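Local coordinates for uncharacterized protein (Staphylococcus aureus subsp. aureus, PDB 4LQZ) that is of unknown function but adopts a streptavidin-like beta fold and belongs to the DUF4909 family, at residues Ser131-Gln134 against Asn135-Met138. Numbering follows the deposited sequence.
Sequences SPHQ and NDRM
The imidazole of His-133 has the backbone N of Asn-135 over the centre of one face, 4.1 Å above the ring plane, while the carboxylate of Asp-136 lies at its edge. There NE2 donates to Asp-136 OD2 over 2.7 Å, with a nearly straight N-H...O angle of 164°. The acceptor sits close to the ring plane, yet the donor meets OD2 from well above the carboxylate plane, and the two planes stand 57° apart. With CG anti to the backbone N (chi1 165°), the His-133 ring swings forward along the chain, and its CE1 also brushes Asn-135 CB at 3.8 Å. Asp-136 has a second histidine partner, His-27, on OD1, so the carboxylate is gripped at both oxygens and would probably favour its charged form. The pair exemplifies how a side chain just before a beta turn can be tied to one within it: Asp-136 is the third residue of a type I turn, Gln-134 to Arg-137, closed by Arg-137 N to Gln-134 O at 3.1 Å and leading into strand 138-142 of the streptavidin-like antiparallel sheet. Water adds two bridges: one receives a bond from Arg-137 NH1 and donates to Gln-134 OE1, the other donates to His-133 O and accepts a weak bond from Asp-136 N. The bend at chi2 turns the Gln-134 amide back, where NE2 reaches Ser-131 O at 2.8 Å, this oxygen lying in the plane of the Gln-134 amide, and also bonds Ala-110 O of strand 105-110.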
ATOM      1  N   SER A 131      -4.720 -10.997   4.706  1.00 48.64           N
ATOM      2  CA  SER A 131      -6.006 -10.879   5.376  1.00 50.21           C
ATOM      3  C   SER A 131      -6.979 -11.861   4.740  1.00 56.05           C
ATOM      4  O   SER A 131      -6.910 -12.033   3.517  1.00 51.30           O
ATOM      5  CB  SER A 131      -6.541  -9.456   5.266  1.00 51.41           C
ATOM      6  OG  SER A 131      -7.841  -9.387   5.835  1.00 61.33           O
ATOM      7  N   PRO A 132      -7.886 -12.520   5.519  1.00 60.10           N
ATOM      8  CA  PRO A 132      -8.815 -13.487   4.898  1.00 62.13           C
ATOM      9  C   PRO A 132      -9.790 -12.808   3.932  1.00 64.87           C
ATOM     10  O   PRO A 132     -10.191 -13.432   2.964  1.00 64.69           O
ATOM     11  CB  PRO A 132      -9.519 -14.137   6.088  1.00 68.90           C
ATOM     12  CG  PRO A 132      -9.368 -13.187   7.207  1.00 74.37           C
ATOM     13  CD  PRO A 132      -8.072 -12.459   6.983  1.00 65.62           C
ATOM     14  N   HIS A 133     -10.082 -11.517   4.136  1.00 62.04           N
ATOM     15  CA  HIS A 133     -10.945 -10.731   3.253  1.00 62.70           C
ATOM     16  C   HIS A 133     -10.057  -9.923   2.319  1.00 58.09           C
ATOM     17  O   HIS A 133      -9.372  -8.980   2.753  1.00 54.42           O
ATOM     18  CB  HIS A 133     -11.904  -9.844   4.060  1.00 67.76           C
ATOM     19  CG  HIS A 133     -12.579  -8.763   3.267  1.00 72.20           C
ATOM     20  ND1 HIS A 133     -13.837  -8.953   2.713  1.00 77.96           N
ATOM     21  CD2 HIS A 133     -12.174  -7.493   3.014  1.00 72.36           C
ATOM     22  CE1 HIS A 133     -14.150  -7.800   2.136  1.00 76.66           C
ATOM     23  NE2 HIS A 133     -13.172  -6.895   2.279  1.00 73.46           N
ATOM     24  N   GLN A 134     -10.067 -10.311   1.029  1.00 49.92           N
ATOM     25  CA  GLN A 134      -9.237  -9.704  -0.009  1.00 43.90           C
ATOM     26  C   GLN A 134     -10.054  -8.923  -1.034  1.00 42.66           C
ATOM     27  O   GLN A 134      -9.485  -8.353  -1.948  1.00 38.06           O
ATOM     28  CB  GLN A 134      -8.405 -10.807  -0.714  1.00 44.06           C
ATOM     29  CG  GLN A 134      -7.220 -11.310   0.119  1.00 53.20           C
ATOM     30  CD  GLN A 134      -6.271 -10.189   0.517  1.00 50.73           C
ATOM     31  OE1 GLN A 134      -5.943  -9.318  -0.276  1.00 42.87           O
ATOM     32  NE2 GLN A 134      -5.899 -10.130   1.781  1.00 42.97           N
ATOM     33  N   ASN A 135     -11.378  -8.894  -0.893  1.00 42.62           N
ATOM     34  CA  ASN A 135     -12.261  -8.231  -1.854  1.00 43.53           C
ATOM     35  C   ASN A 135     -12.036  -6.705  -1.988  1.00 46.15           C
ATOM     36  O   ASN A 135     -12.348  -6.161  -3.055  1.00 46.02           O
ATOM     37  CB  ASN A 135     -13.729  -8.558  -1.546  1.00 47.38           C
ATOM     38  CG  ASN A 135     -14.125  -9.928  -2.096  1.00 55.95           C
ATOM     39  OD1 ASN A 135     -13.331 -10.607  -2.753  1.00 51.03           O
ATOM     40  ND2 ASN A 135     -15.365 -10.360  -1.874  1.00 56.76           N
ATOM     41  N   ASP A 136     -11.472  -6.016  -0.960  1.00 41.28           N
ATOM     42  CA  ASP A 136     -11.237  -4.582  -1.090  1.00 38.90           C
ATOM     43  C   ASP A 136      -9.801  -4.278  -1.509  1.00 40.42           C
ATOM     44  O   ASP A 136      -9.349  -3.145  -1.368  1.00 39.26           O
ATOM     45  CB  ASP A 136     -11.586  -3.827   0.206  1.00 40.99           C
ATOM     46  CG  ASP A 136     -13.060  -3.927   0.560  1.00 54.38           C
ATOM     47  OD1 ASP A 136     -13.909  -3.664  -0.330  1.00 53.51           O
ATOM     48  OD2 ASP A 136     -13.363  -4.269   1.714  1.00 64.01           O
ATOM     49  N   ARG A 137      -9.113  -5.256  -2.083  1.00 36.25           N
ATOM     50  CA  ARG A 137      -7.728  -5.063  -2.495  1.00 32.32           C
ATOM     51  C   ARG A 137      -7.616  -4.034  -3.613  1.00 33.63           C
ATOM     52  O   ARG A 137      -8.509  -3.872  -4.448  1.00 33.26           O
ATOM     53  CB  ARG A 137      -7.078  -6.393  -2.931  1.00 32.70           C
ATOM     54  CG  ARG A 137      -7.576  -6.916  -4.262  1.00 35.66           C
ATOM     55  CD  ARG A 137      -6.648  -7.921  -4.885  1.00 45.41           C
ATOM     56  NE  ARG A 137      -7.321  -8.546  -6.013  1.00 37.04           N
ATOM     57  CZ  ARG A 137      -7.133  -9.800  -6.393  1.00 48.03           C
ATOM     58  NH1 ARG A 137      -6.276 -10.578  -5.744  1.00 32.28           N
ATOM     59  NH2 ARG A 137      -7.824 -10.300  -7.409  1.00 37.44           N
HETATM   60  N   MSE A 138      -6.511  -3.333  -3.616  1.00 29.22           N
HETATM   61  CA  MSE A 138      -6.239  -2.353  -4.650  0.50 28.03           C
HETATM   62  C   MSE A 138      -5.525  -3.014  -5.812  1.00 30.65           C
HETATM   63  O   MSE A 138      -4.688  -3.869  -5.584  1.00 28.50           O
HETATM   64  CB  MSE A 138      -5.363  -1.241  -4.080  0.50 27.62           C
HETATM   65  CG  MSE A 138      -5.620   0.098  -4.697  0.50 33.92           C
HETATM   66 SE   MSE A 138      -4.973   1.524  -3.509  0.38 39.25          SE
HETATM   67  CE  MSE A 138      -6.666   2.076  -2.725  0.50 38.43           C
TER
HETATM   68  O   HOH W   1      -9.337  -6.632   1.494  1.00 45.15           O
HETATM   69  O   HOH W   2      -5.133 -10.394  -3.200  1.00 59.74           O